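Local structure of ribosomal protein S2-related protein (Deinococcus radiodurans, 2JH3) at residues A22-A27 with V44-W49; L294-L299 with L370-V375; L308-D313 with R349-G354; L319-V324 with G354-L359; V325-L330 with P361-L366. The protein binds a [4Fe-4S] cluster and may act as a sirohydrochlorin ferrochelatase of the chelatase superfamily. One frame throughout, in Å; residues are numbered along the deposited sequence.

Contact 1 (A22-A27 with V44-W49); sequences ATQQVA and VLEGYW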
# COMPACT_ATOMS: atom_id res chain seq x y z
N ALA A 22 12.88 -17.91 15.36
CA ALA A 22 13.13 -18.81 16.48
C ALA A 22 11.88 -19.59 16.94
O ALA A 22 11.89 -20.82 17.18
CB ALA A 22 13.69 -18.02 17.68
N THR A 23 10.81 -18.85 17.13
CA THR A 23 9.56 -19.47 17.51
C THR A 23 9.07 -20.43 16.41
O THR A 23 8.60 -21.53 16.73
CB THR A 23 8.52 -18.39 17.78
OG1 THR A 23 9.00 -17.50 18.77
CG2 THR A 23 7.18 -18.95 18.23
N GLN A 24 9.19 -20.00 15.14
CA GLN A 24 8.75 -20.79 14.02
C GLN A 24 9.54 -22.00 13.85
O GLN A 24 8.97 -23.03 13.48
CB GLN A 24 8.78 -20.05 12.70
CG GLN A 24 7.84 -18.89 12.62
CD GLN A 24 8.10 -18.01 11.40
OE1 GLN A 24 9.11 -18.12 10.72
NE2 GLN A 24 7.16 -17.17 11.11
N GLN A 25 10.87 -21.91 14.17
CA GLN A 25 11.80 -23.04 14.06
C GLN A 25 11.42 -24.12 15.09
O GLN A 25 11.35 -25.29 14.74
CB GLN A 25 13.28 -22.55 14.16
CG GLN A 25 14.00 -22.10 12.86
OE1 GLN A 25 16.15 -21.52 13.75
NE2 GLN A 25 15.36 -19.98 12.47
N VAL A 26 11.18 -23.72 16.36
CA VAL A 26 10.84 -24.67 17.38
C VAL A 26 9.50 -25.32 17.06
O VAL A 26 9.36 -26.54 17.17
CB VAL A 26 10.80 -24.06 18.80
CG1 VAL A 26 10.36 -25.13 19.82
CG2 VAL A 26 12.12 -23.55 19.21
N ALA A 27 8.50 -24.49 16.70
CA ALA A 27 7.14 -24.99 16.42
C ALA A 27 7.16 -26.03 15.33
O ALA A 27 6.61 -27.12 15.46
CB ALA A 27 6.22 -23.83 16.03
N VAL A 44 0.51 -27.81 17.51
CA VAL A 44 1.46 -26.78 17.96
C VAL A 44 1.14 -25.51 17.18
O VAL A 44 1.12 -25.49 15.93
CB VAL A 44 2.92 -27.21 17.78
CG1 VAL A 44 3.86 -26.18 18.32
CG2 VAL A 44 3.18 -28.57 18.43
N LEU A 45 0.80 -24.48 17.91
CA LEU A 45 0.43 -23.21 17.33
C LEU A 45 1.42 -22.11 17.77
O LEU A 45 2.23 -22.30 18.73
CB LEU A 45 -1.00 -22.87 17.75
CG LEU A 45 -2.08 -23.87 17.22
CD1 LEU A 45 -3.44 -23.38 17.61
CD2 LEU A 45 -2.10 -24.11 15.71
N GLU A 46 1.33 -20.97 17.08
CA GLU A 46 2.20 -19.83 17.33
C GLU A 46 1.40 -18.61 17.66
O GLU A 46 0.29 -18.39 17.14
CB GLU A 46 3.02 -19.51 16.10
CG GLU A 46 3.93 -20.60 15.73
CD GLU A 46 4.34 -20.55 14.25
OE1 GLU A 46 4.54 -19.44 13.75
OE2 GLU A 46 4.54 -21.61 13.64
N GLY A 47 1.94 -17.78 18.54
CA GLY A 47 1.43 -16.44 18.71
C GLY A 47 2.54 -15.43 18.96
O GLY A 47 3.65 -15.80 19.41
N TYR A 48 2.25 -14.16 18.68
CA TYR A 48 3.30 -13.13 18.80
C TYR A 48 2.75 -11.88 19.45
O TYR A 48 1.58 -11.57 19.33
CB TYR A 48 3.92 -12.79 17.43
CG TYR A 48 4.57 -13.95 16.79
CD1 TYR A 48 3.86 -14.73 15.94
CD2 TYR A 48 5.90 -14.30 17.08
CE1 TYR A 48 4.42 -15.88 15.37
CE2 TYR A 48 6.46 -15.45 16.55
CZ TYR A 48 5.71 -16.23 15.67
OH TYR A 48 6.28 -17.36 15.10
N TRP A 49 3.62 -11.14 20.10
CA TRP A 49 3.25 -9.87 20.64
C TRP A 49 3.04 -8.84 19.50
O TRP A 49 2.03 -8.14 19.48
CB TRP A 49 4.33 -9.40 21.64
CG TRP A 49 4.04 -8.13 22.36
CD1 TRP A 49 2.89 -7.43 22.38
CD2 TRP A 49 4.99 -7.34 23.07
NE1 TRP A 49 3.04 -6.25 23.09
CE2 TRP A 49 4.33 -6.20 23.54
CE3 TRP A 49 6.33 -7.52 23.37
CZ2 TRP A 49 4.97 -5.22 24.32
CZ3 TRP A 49 6.95 -6.57 24.15
CH2 TRP A 49 6.28 -5.44 24.60
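This is a buried helix-on-strand packing contact within a beta-alpha-beta unit of the chelatase-type domain: the 22-27 part of helix 18-35 runs along strand 44-48, nearly antiparallel to it (173°), with the axes 8.9 Å apart at closest approach. One side of the helix, T23, Q24 and A27, meets V44, E46 and Y48, every second residue of the strand. Y48 and T23 reach for each other tip to tip. The methyl CG2 of T23, anti to the backbone N, comes to 3.6 Å from OH of Y48, and CB of T23 sits 3.8 Å from CE2 of the same ring. Q24 crosses Y48 at about a right angle, its amide plane nearly perpendicular to the ring, and the aliphatic CG of Q24 presses to 3.3 Å from OH of Y48. That hydroxyl donates to OE1 of E46 (3.0 Å), which lies in the plane of the ring at its edge; the two strand residues thus steady each other. At the other end, CB of A27 touches OE2 of E46 at 3.7 Å and CG1 of V44 at 4.0 Å. The buried carboxylate of E46 also forms a salt bridge with R31, one turn further along the helix, so its charge is probably balanced. Strand 43-48 pairs in parallel with strand 5-10, whose L8 also packs under T23, V26 and A27, while helix 253-262 covers V26.

Contact 2 (L294-L299 with L370-V375); sequences LGEVLL and LLYPAV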
# COMPACT_ATOMS: atom_id res chain seq x y z
N LEU A 294 -10.81 -16.44 -0.59
CA LEU A 294 -10.67 -15.93 0.76
C LEU A 294 -9.69 -14.80 0.69
O LEU A 294 -8.51 -15.03 0.38
CB LEU A 294 -10.10 -17.05 1.70
CG LEU A 294 -10.83 -18.39 1.84
CD1 LEU A 294 -10.24 -19.29 2.97
CD2 LEU A 294 -12.30 -18.20 2.18
N GLY A 295 -10.14 -13.54 0.87
CA GLY A 295 -9.21 -12.40 0.73
C GLY A 295 -8.62 -12.43 -0.66
O GLY A 295 -9.33 -12.38 -1.66
N GLU A 296 -7.28 -12.52 -0.74
CA GLU A 296 -6.55 -12.51 -1.97
C GLU A 296 -6.09 -13.91 -2.42
O GLU A 296 -5.24 -14.02 -3.33
CB GLU A 296 -5.30 -11.66 -1.81
CG GLU A 296 -5.50 -10.12 -1.72
CD GLU A 296 -4.12 -9.33 -1.78
OE1 GLU A 296 -3.41 -9.31 -0.75
OE2 GLU A 296 -3.84 -8.67 -2.82
N VAL A 297 -6.73 -14.93 -1.87
CA VAL A 297 -6.40 -16.32 -2.16
C VAL A 297 -7.52 -17.11 -2.79
O VAL A 297 -8.69 -17.01 -2.40
CB VAL A 297 -5.87 -17.05 -0.88
CG1 VAL A 297 -5.60 -18.55 -1.08
CG2 VAL A 297 -4.59 -16.41 -0.53
N LEU A 298 -7.14 -17.87 -3.82
CA LEU A 298 -8.01 -18.76 -4.57
C LEU A 298 -7.75 -20.19 -4.06
O LEU A 298 -6.61 -20.65 -4.04
CB LEU A 298 -7.71 -18.69 -6.08
CG LEU A 298 -8.62 -19.55 -6.98
CD1 LEU A 298 -10.00 -19.19 -6.87
CD2 LEU A 298 -8.19 -19.44 -8.42
N LEU A 299 -8.81 -20.85 -3.56
CA LEU A 299 -8.73 -22.20 -2.99
C LEU A 299 -9.51 -23.15 -3.95
O LEU A 299 -10.70 -22.93 -4.18
CB LEU A 299 -9.31 -22.14 -1.59
CG LEU A 299 -9.33 -23.38 -0.70
CD1 LEU A 299 -7.96 -24.17 -0.69
CD2 LEU A 299 -9.78 -23.03 0.71
N LEU A 370 -1.80 -20.35 9.31
CA LEU A 370 -0.60 -19.59 9.23
C LEU A 370 -0.66 -18.45 8.15
O LEU A 370 0.07 -17.49 8.25
CB LEU A 370 0.60 -20.52 8.98
CG LEU A 370 0.95 -21.56 10.07
CD1 LEU A 370 2.07 -22.48 9.65
CD2 LEU A 370 1.20 -20.94 11.50
N LEU A 371 -1.43 -18.65 7.09
CA LEU A 371 -1.53 -17.72 5.98
C LEU A 371 -2.36 -16.49 6.35
O LEU A 371 -1.99 -15.33 6.13
CB LEU A 371 -2.23 -18.41 4.82
CG LEU A 371 -2.53 -17.49 3.60
CD1 LEU A 371 -1.34 -16.99 2.94
CD2 LEU A 371 -3.31 -18.29 2.59
N TYR A 372 -3.50 -16.78 6.96
CA TYR A 372 -4.43 -15.75 7.39
C TYR A 372 -4.95 -16.03 8.83
O TYR A 372 -6.09 -16.41 9.02
CB TYR A 372 -5.64 -15.65 6.44
CG TYR A 372 -5.51 -14.92 5.09
CD1 TYR A 372 -5.09 -13.59 5.03
CD2 TYR A 372 -5.89 -15.53 3.91
CE1 TYR A 372 -5.04 -12.92 3.85
CE2 TYR A 372 -5.83 -14.86 2.68
CZ TYR A 372 -5.46 -13.51 2.68
OH TYR A 372 -5.33 -12.74 1.51
N PRO A 373 -4.12 -15.78 9.84
CA PRO A 373 -4.47 -16.05 11.25
C PRO A 373 -5.78 -15.44 11.69
O PRO A 373 -6.01 -14.27 11.46
CB PRO A 373 -3.34 -15.39 12.01
CG PRO A 373 -2.28 -15.38 11.11
CD PRO A 373 -2.76 -15.24 9.75
N ALA A 374 -6.63 -16.29 12.28
CA ALA A 374 -7.88 -15.93 12.92
C ALA A 374 -9.01 -15.55 12.00
O ALA A 374 -10.10 -15.39 12.46
CB ALA A 374 -7.70 -14.84 14.03
N VAL A 375 -8.75 -15.48 10.70
CA VAL A 375 -9.74 -15.05 9.75
C VAL A 375 -10.90 -16.06 9.67
O VAL A 375 -12.04 -15.69 9.57
CB VAL A 375 -9.05 -14.75 8.38
CG1 VAL A 375 -10.05 -14.58 7.30
CG2 VAL A 375 -8.19 -13.50 8.46
O HOH W 1 -4.17 -10.39 1.57
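Y372, which has the most surface covered in this contact, leaves helical geometry at the end of helix 361-371 and sends its ring against the type II' turn from L294 to V297. Its CG lies anti to the carbonyl carbon, and OH accepts a nearly straight hydrogen bond from N of E296 (3.0 Å, 165°). Water 1, in the plane of the ring at its edge, takes the proton of this hydroxyl at 2.6 Å from OH of Y372 and donates in turn to OE1 of E296, so the buried hydroxyl is used both ways. CB of E296 packs 3.5 Å from OH of Y372, the two side chains crossing at about a right angle. V297, second in buried area, slides past Y372 in the opposite direction and sets its CG2 3.8 Å from CE2 of the ring. The same methyl meets CD2 of L371 tip to tip at 3.9 Å. G295 has a positive phi of 58°, and a CB there would run into OH of Y372. The carboxylate of E296 has further partners: OE1 also accepts from N of L351, and OE2 forms a salt bridge with R349 of the second subunit. The turn closes a beta hairpin between antiparallel strands 292-294 and 297-302, at the edge of the mixed sheet in the stabilising domain; V297 also packs on L308 of strand 305-310, while L294 lies against helix 275-290.

Contact 3 (L308-D313 with R349-G354); sequences LRHTLD and RTLPRG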
# COMPACT_ATOMS: atom_id res chain seq x y z
N LEU A 308 -3.81 -23.75 -3.39
CA LEU A 308 -3.96 -22.31 -3.12
C LEU A 308 -3.01 -21.48 -4.01
O LEU A 308 -1.87 -21.89 -4.34
CB LEU A 308 -3.68 -22.06 -1.66
CG LEU A 308 -4.58 -22.70 -0.57
CD1 LEU A 308 -4.33 -24.24 -0.40
CD2 LEU A 308 -4.35 -22.16 0.67
N ARG A 309 -3.47 -20.32 -4.45
CA ARG A 309 -2.61 -19.36 -5.17
C ARG A 309 -3.23 -17.99 -4.98
O ARG A 309 -4.34 -17.85 -4.48
CB ARG A 309 -2.49 -19.68 -6.68
CG ARG A 309 -3.74 -19.50 -7.44
CD ARG A 309 -3.55 -19.74 -8.89
NE ARG A 309 -3.05 -21.09 -9.28
CZ ARG A 309 -2.64 -21.37 -10.51
NH1 ARG A 309 -2.66 -20.49 -11.49
NH2 ARG A 309 -2.25 -22.56 -10.80
N HIS A 310 -2.51 -16.95 -5.41
CA HIS A 310 -3.05 -15.59 -5.32
C HIS A 310 -4.17 -15.48 -6.36
O HIS A 310 -4.03 -15.94 -7.48
CB HIS A 310 -1.94 -14.60 -5.59
CG HIS A 310 -2.23 -13.21 -5.15
ND1 HIS A 310 -3.18 -12.43 -5.74
CD2 HIS A 310 -1.59 -12.43 -4.26
CE1 HIS A 310 -3.14 -11.22 -5.20
NE2 HIS A 310 -2.19 -11.20 -4.31
N THR A 311 -5.28 -14.82 -6.04
CA THR A 311 -6.28 -14.56 -7.02
C THR A 311 -5.82 -13.82 -8.30
O THR A 311 -6.35 -14.09 -9.38
CB THR A 311 -7.45 -13.84 -6.40
OG1 THR A 311 -6.97 -12.73 -5.69
CG2 THR A 311 -8.21 -14.71 -5.43
N LEU A 312 -4.82 -12.95 -8.22
CA LEU A 312 -4.26 -12.30 -9.39
C LEU A 312 -3.54 -13.29 -10.34
O LEU A 312 -3.30 -12.98 -11.49
CB LEU A 312 -3.25 -11.16 -8.99
CG LEU A 312 -3.85 -9.87 -8.35
CD1 LEU A 312 -2.72 -8.97 -7.87
CD2 LEU A 312 -4.72 -9.17 -9.31
N ASP A 313 -3.11 -14.43 -9.79
CA ASP A 313 -2.47 -15.49 -10.53
C ASP A 313 -3.47 -16.56 -11.02
O ASP A 313 -3.02 -17.57 -11.49
CB ASP A 313 -1.38 -16.18 -9.61
CG ASP A 313 -0.12 -15.33 -9.46
OD1 ASP A 313 0.18 -14.48 -10.37
OD2 ASP A 313 0.56 -15.50 -8.42
N ARG A 349 -3.71 -5.95 2.05
CA ARG A 349 -3.81 -6.20 0.60
C ARG A 349 -2.44 -6.12 -0.09
O ARG A 349 -2.20 -5.36 -1.09
CB ARG A 349 -4.82 -5.23 0.01
CG ARG A 349 -5.56 -5.75 -1.28
CD ARG A 349 -6.07 -4.60 -2.17
NE ARG A 349 -7.05 -3.81 -1.39
CZ ARG A 349 -7.84 -2.87 -1.89
NH1 ARG A 349 -7.75 -2.56 -3.16
NH2 ARG A 349 -8.67 -2.21 -1.12
N THR A 350 -1.51 -6.95 0.39
CA THR A 350 -0.11 -6.91 -0.02
C THR A 350 0.46 -8.31 -0.18
O THR A 350 1.66 -8.45 -0.24
CB THR A 350 0.71 -6.18 1.01
OG1 THR A 350 0.59 -6.89 2.24
CG2 THR A 350 0.21 -4.73 1.19
N LEU A 351 -0.39 -9.33 -0.39
CA LEU A 351 0.04 -10.70 -0.54
C LEU A 351 0.82 -10.71 -1.83
O LEU A 351 0.39 -10.13 -2.78
CB LEU A 351 -1.14 -11.66 -0.63
CG LEU A 351 -0.95 -13.14 -0.46
CD1 LEU A 351 -0.56 -13.36 0.91
CD2 LEU A 351 -2.24 -13.85 -0.78
N PRO A 352 1.98 -11.32 -1.85
CA PRO A 352 2.74 -11.44 -3.08
C PRO A 352 2.20 -12.51 -4.06
O PRO A 352 1.51 -13.45 -3.68
CB PRO A 352 4.17 -11.74 -2.56
CG PRO A 352 3.90 -12.59 -1.37
CD PRO A 352 2.66 -11.97 -0.72
N ARG A 353 2.46 -12.25 -5.34
CA ARG A 353 2.19 -13.13 -6.42
C ARG A 353 3.35 -14.12 -6.59
O ARG A 353 4.37 -14.03 -5.95
CB ARG A 353 1.93 -12.36 -7.72
CG ARG A 353 0.63 -11.63 -7.73
CD ARG A 353 0.55 -10.66 -8.92
NE ARG A 353 1.31 -9.45 -8.67
CZ ARG A 353 1.40 -8.37 -9.46
NH1 ARG A 353 0.81 -8.36 -10.64
NH2 ARG A 353 2.07 -7.30 -9.01
N GLY A 354 3.07 -15.15 -7.37
CA GLY A 354 4.13 -16.02 -7.88
C GLY A 354 4.31 -17.41 -7.29
O GLY A 354 5.19 -18.16 -7.71
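Two hydrogen bonds of unequal quality join these segments. N of G354 gives a short, straight bond to the syn lone pair of OD2 of D313 (2.7 Å, 166°). NE2 of H310 makes a weak, bent one to O of L351 (3.2 Å, 122°), close to the ring plane. ND1 of H310 accepts from N of L312 at 3.0 Å, which helps fix the rotation of the imidazole and is consistent with a proton on NE2. The apolar part rests on R353: its CG stands over the centre of one face of H310 in a CH-pi contact, 4.2 Å from the ring centroid, and its CD lies 3.8 Å from CD1 of L312. Bent at chi3, R353 sends its guanidinium on to E338 and to O of L426 in the second subunit, while D313 also binds R316. Side chains of the strand end and 3-10 turn bind loop backbone, tying the turn after strand 305-310 to the loop entering strand 355-359 in the stabilising domain, beside the subunit interface.

Contact 4 (L319-V324 with G354-L359); sequences LDLQTV and GWRAVL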
# COMPACT_ATOMS: atom_id res chain seq x y z
N LEU A 319 3.66 -24.04 -14.11
CA LEU A 319 5.12 -24.04 -14.12
C LEU A 319 5.77 -22.66 -13.97
O LEU A 319 6.96 -22.60 -13.74
CB LEU A 319 5.67 -24.73 -15.40
CG LEU A 319 5.15 -26.16 -15.70
CD1 LEU A 319 5.77 -26.71 -16.98
CD2 LEU A 319 5.33 -27.11 -14.49
N ASP A 320 5.00 -21.58 -14.08
CA ASP A 320 5.46 -20.20 -13.91
C ASP A 320 5.38 -19.85 -12.40
O ASP A 320 5.80 -18.79 -11.98
CB ASP A 320 4.57 -19.32 -14.82
CG ASP A 320 5.17 -17.91 -15.18
OD1 ASP A 320 6.42 -17.72 -15.15
OD2 ASP A 320 4.37 -16.97 -15.51
N LEU A 321 4.81 -20.75 -11.58
CA LEU A 321 4.68 -20.51 -10.14
C LEU A 321 5.66 -21.34 -9.30
O LEU A 321 5.95 -22.45 -9.67
CB LEU A 321 3.25 -20.80 -9.73
CG LEU A 321 2.19 -19.94 -10.44
CD1 LEU A 321 0.82 -20.44 -10.11
CD2 LEU A 321 2.38 -18.46 -10.09
N GLN A 322 6.11 -20.81 -8.16
CA GLN A 322 6.91 -21.59 -7.21
C GLN A 322 5.94 -22.44 -6.38
O GLN A 322 5.02 -21.92 -5.79
CB GLN A 322 7.78 -20.69 -6.34
CG GLN A 322 8.50 -21.44 -5.26
CD GLN A 322 9.39 -20.58 -4.40
OE1 GLN A 322 9.56 -19.36 -4.64
NE2 GLN A 322 10.01 -21.21 -3.41
N THR A 323 6.12 -23.74 -6.37
CA THR A 323 5.24 -24.67 -5.63
C THR A 323 5.78 -24.98 -4.30
O THR A 323 6.98 -25.36 -4.18
CB THR A 323 5.11 -26.02 -6.39
OG1 THR A 323 4.48 -25.78 -7.62
CG2 THR A 323 4.20 -27.04 -5.65
N VAL A 324 4.92 -24.94 -3.28
CA VAL A 324 5.23 -25.47 -1.98
C VAL A 324 4.19 -26.44 -1.57
O VAL A 324 3.03 -26.41 -2.09
CB VAL A 324 5.28 -24.39 -0.91
CG1 VAL A 324 6.55 -23.52 -1.08
CG2 VAL A 324 4.04 -23.54 -0.91
N GLY A 354 3.07 -15.15 -7.37
CA GLY A 354 4.13 -16.02 -7.88
C GLY A 354 4.31 -17.41 -7.29
O GLY A 354 5.19 -18.16 -7.71
N TRP A 355 3.38 -17.79 -6.46
CA TRP A 355 3.45 -19.02 -5.68
C TRP A 355 2.22 -19.89 -5.85
O TRP A 355 1.15 -19.41 -6.27
CB TRP A 355 3.69 -18.68 -4.23
CG TRP A 355 2.55 -17.86 -3.64
CD1 TRP A 355 2.48 -16.53 -3.61
CD2 TRP A 355 1.34 -18.34 -3.02
NE1 TRP A 355 1.34 -16.13 -3.06
CE2 TRP A 355 0.58 -17.22 -2.72
CE3 TRP A 355 0.82 -19.60 -2.74
CZ2 TRP A 355 -0.68 -17.30 -2.08
CZ3 TRP A 355 -0.40 -19.69 -2.10
CH2 TRP A 355 -1.15 -18.56 -1.81
N ARG A 356 2.33 -21.19 -5.56
CA ARG A 356 1.14 -22.07 -5.42
C ARG A 356 1.36 -23.12 -4.32
O ARG A 356 2.44 -23.69 -4.22
CB ARG A 356 0.74 -22.76 -6.74
CG ARG A 356 1.52 -23.94 -7.16
CD ARG A 356 1.32 -24.36 -8.57
NE ARG A 356 0.33 -25.44 -8.70
CZ ARG A 356 0.58 -26.74 -8.57
NH1 ARG A 356 -0.40 -27.61 -8.74
NH2 ARG A 356 1.81 -27.17 -8.35
N ALA A 357 0.38 -23.33 -3.46
CA ALA A 357 0.56 -24.31 -2.43
C ALA A 357 -0.31 -25.48 -2.74
O ALA A 357 -1.51 -25.31 -3.02
CB ALA A 357 0.18 -23.76 -1.05
N VAL A 358 0.25 -26.69 -2.65
CA VAL A 358 -0.57 -27.90 -2.79
C VAL A 358 -0.57 -28.63 -1.47
O VAL A 358 0.47 -29.08 -1.02
CB VAL A 358 -0.08 -28.76 -3.95
CG1 VAL A 358 -0.83 -30.12 -4.00
CG2 VAL A 358 -0.30 -28.06 -5.25
N LEU A 359 -1.73 -28.66 -0.80
CA LEU A 359 -1.87 -29.18 0.57
C LEU A 359 -2.86 -30.38 0.65
O LEU A 359 -3.84 -30.43 -0.03
CB LEU A 359 -2.40 -28.10 1.55
CG LEU A 359 -1.53 -26.86 1.70
CD1 LEU A 359 -2.07 -25.88 2.71
CD2 LEU A 359 -0.06 -27.16 2.01
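The guanidinium of R356 has CG2 of V358 over one face, 3.4 Å above its plane and offset toward the rim, and OG1 of T323 at its edge. NH2 of R356 donates to that OG1 in the guanidinium plane (3.1 Å, 157°). T323 and R356 lie side by side, pointing the same way. The arginine starts from the crowded position between backbone N and carbonyl carbon (chi1 78°) and bends at chi3. Strands 322-324 and 355-359 are the parallel pair of a beta-alpha-beta unit with helix 327-333 between them in the chain, 322-324 being the edge strand of the sheet; Q322 pairs with W355, T323 with R356 and V324 with A357. Four backbone hydrogen bonds step along the pair, the first from N of Q322 to O of G354 (2.8 Å), the last from N of V358 to O of V324. CG2 of V324 meets CB of A357 at 3.9 Å on the face that carries W355, whose indole packs on helix 327-333. L321 brings CD2 to 3.6 Å from C of G354. An alanine in place of R356 removes the bond to T323 and the salt bridge to E307, and would probably loosen this tie to the edge strand and leave V358 less covered. E307, shared with R309, probably offsets part of the arginine's charge, while T323 helps fix the orientation of the guanidinium.

Contact 5 (V325-L330 with P361-L366); sequences VTPEGL and PADLRL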
# COMPACT_ATOMS: atom_id res chain seq x y z
N VAL A 325 4.53 -27.27 -0.59
CA VAL A 325 3.64 -28.39 -0.28
C VAL A 325 3.43 -28.53 1.22
O VAL A 325 2.92 -29.55 1.65
CB VAL A 325 4.16 -29.72 -0.94
CG1 VAL A 325 4.18 -29.62 -2.45
CG2 VAL A 325 5.53 -30.10 -0.36
N THR A 326 3.92 -27.58 2.02
CA THR A 326 3.79 -27.61 3.49
C THR A 326 3.17 -26.27 3.95
O THR A 326 3.28 -25.25 3.27
CB THR A 326 5.17 -27.74 4.22
OG1 THR A 326 5.97 -26.63 3.86
CG2 THR A 326 5.92 -28.97 3.79
N PRO A 327 2.43 -26.28 5.04
CA PRO A 327 1.93 -25.00 5.64
C PRO A 327 3.01 -24.01 5.95
O PRO A 327 2.89 -22.79 5.75
CB PRO A 327 1.27 -25.49 6.94
CG PRO A 327 0.93 -26.88 6.66
CD PRO A 327 1.87 -27.45 5.73
N GLU A 328 4.15 -24.53 6.39
CA GLU A 328 5.26 -23.67 6.77
C GLU A 328 5.92 -23.02 5.56
O GLU A 328 6.41 -21.86 5.63
CB GLU A 328 6.30 -24.47 7.59
CG GLU A 328 5.86 -24.97 8.98
CD GLU A 328 5.06 -26.32 8.98
OE1 GLU A 328 4.76 -26.86 7.91
OE2 GLU A 328 4.78 -26.87 10.09
N GLY A 329 6.04 -23.75 4.47
CA GLY A 329 6.50 -23.18 3.21
C GLY A 329 5.63 -22.06 2.66
O GLY A 329 6.12 -21.05 2.13
N LEU A 330 4.33 -22.31 2.68
CA LEU A 330 3.33 -21.29 2.32
C LEU A 330 3.46 -20.04 3.17
O LEU A 330 3.43 -18.94 2.63
CB LEU A 330 1.95 -21.87 2.49
CG LEU A 330 0.71 -20.98 2.30
CD1 LEU A 330 0.80 -20.29 0.97
CD2 LEU A 330 -0.53 -21.78 2.37
N PRO A 361 -5.59 -32.62 2.73
CA PRO A 361 -6.59 -32.21 3.67
C PRO A 361 -6.16 -32.05 5.11
O PRO A 361 -6.72 -31.17 5.82
CB PRO A 361 -7.66 -33.34 3.56
CG PRO A 361 -7.56 -33.74 2.17
CD PRO A 361 -6.08 -33.72 1.86
N ALA A 362 -5.23 -32.88 5.57
CA ALA A 362 -4.80 -32.82 6.93
C ALA A 362 -4.03 -31.53 7.16
O ALA A 362 -3.98 -31.08 8.26
CB ALA A 362 -3.86 -34.02 7.29
N ASP A 363 -3.40 -30.97 6.13
CA ASP A 363 -2.57 -29.75 6.27
C ASP A 363 -3.37 -28.48 5.98
O ASP A 363 -2.87 -27.39 6.14
CB ASP A 363 -1.40 -29.82 5.33
CG ASP A 363 -0.21 -30.66 5.87
OD1 ASP A 363 -0.15 -30.91 7.10
OD2 ASP A 363 0.65 -31.02 5.02
N LEU A 364 -4.59 -28.58 5.47
CA LEU A 364 -5.33 -27.37 5.05
C LEU A 364 -5.53 -26.35 6.14
O LEU A 364 -5.33 -25.14 5.92
CB LEU A 364 -6.72 -27.75 4.43
CG LEU A 364 -7.56 -26.62 3.74
CD1 LEU A 364 -6.83 -25.99 2.63
CD2 LEU A 364 -8.91 -27.24 3.21
N ARG A 365 -5.94 -26.81 7.33
CA ARG A 365 -6.21 -25.93 8.43
C ARG A 365 -4.96 -25.18 8.86
O ARG A 365 -4.99 -23.95 8.99
CB ARG A 365 -6.77 -26.70 9.60
CG ARG A 365 -7.00 -25.83 10.83
CD ARG A 365 -7.84 -26.50 11.87
NE ARG A 365 -7.16 -26.91 13.11
CZ ARG A 365 -6.38 -27.99 13.31
NH1 ARG A 365 -6.00 -28.82 12.33
NH2 ARG A 365 -5.94 -28.22 14.54
N LEU A 366 -3.88 -25.91 9.14
CA LEU A 366 -2.60 -25.20 9.49
C LEU A 366 -2.15 -24.27 8.40
O LEU A 366 -1.73 -23.21 8.67
CB LEU A 366 -1.48 -26.17 9.92
CG LEU A 366 -0.20 -25.51 10.52
CD1 LEU A 366 -0.48 -24.72 11.77
CD2 LEU A 366 0.88 -26.61 10.77
O HOH W 2 0.51 -30.85 2.44
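Two helix N-terminal regions pack here around a proline at the start of helix 327-333, where T326 is the N-cap: its OG1 accepts from N of G329 (2.9 Å). The tight part is the ring of P327, buried against the first turns of helix 361-371. Its CB lies 3.9 Å from CG of L366, and its CD 3.8 Å from CG of D363, whose side chain crosses the ring at about a right angle. L366, with CG anti to the backbone N, also brings CD2 to 4.0 Å from OE2 of E328, a carboxylate held by a salt bridge to R31 of helix 18-35. An alanine in place of P327 lacks CG and CD and so their contacts with D363, and would probably loosen the packing between the two helix starts. The looser side, at exposed V325, has little direct contact with 361-366 and is bridged by water: water 2 donates to O of V325 at 2.8 Å and to OD2 of D363 at 2.6 Å.

Overall arrangement
From the N terminus, contact 1 closes a short loop of 16 residues within the first chelatase-type domain before any other contact opens. The other four lie in the stabilising domain. Contact 2 spans 70 residues, from strand 297-302 to the end of helix 361-371, and encloses contacts 3, 4 and 5. Those three cross one another, their segments alternating along the chain; contacts 3 and 4 share G354. Contacts 2, 3 and 4 reach one mixed sheet, where strand 305-310 lies between 297-302 and 355-359, while contacts 2 and 5 both use helix 361-371. E46 of contact 1 touches L370 at 4.0 Å (OE2 to CD2), joining the two domains. Contacts 2 and 3 also touch the second subunit.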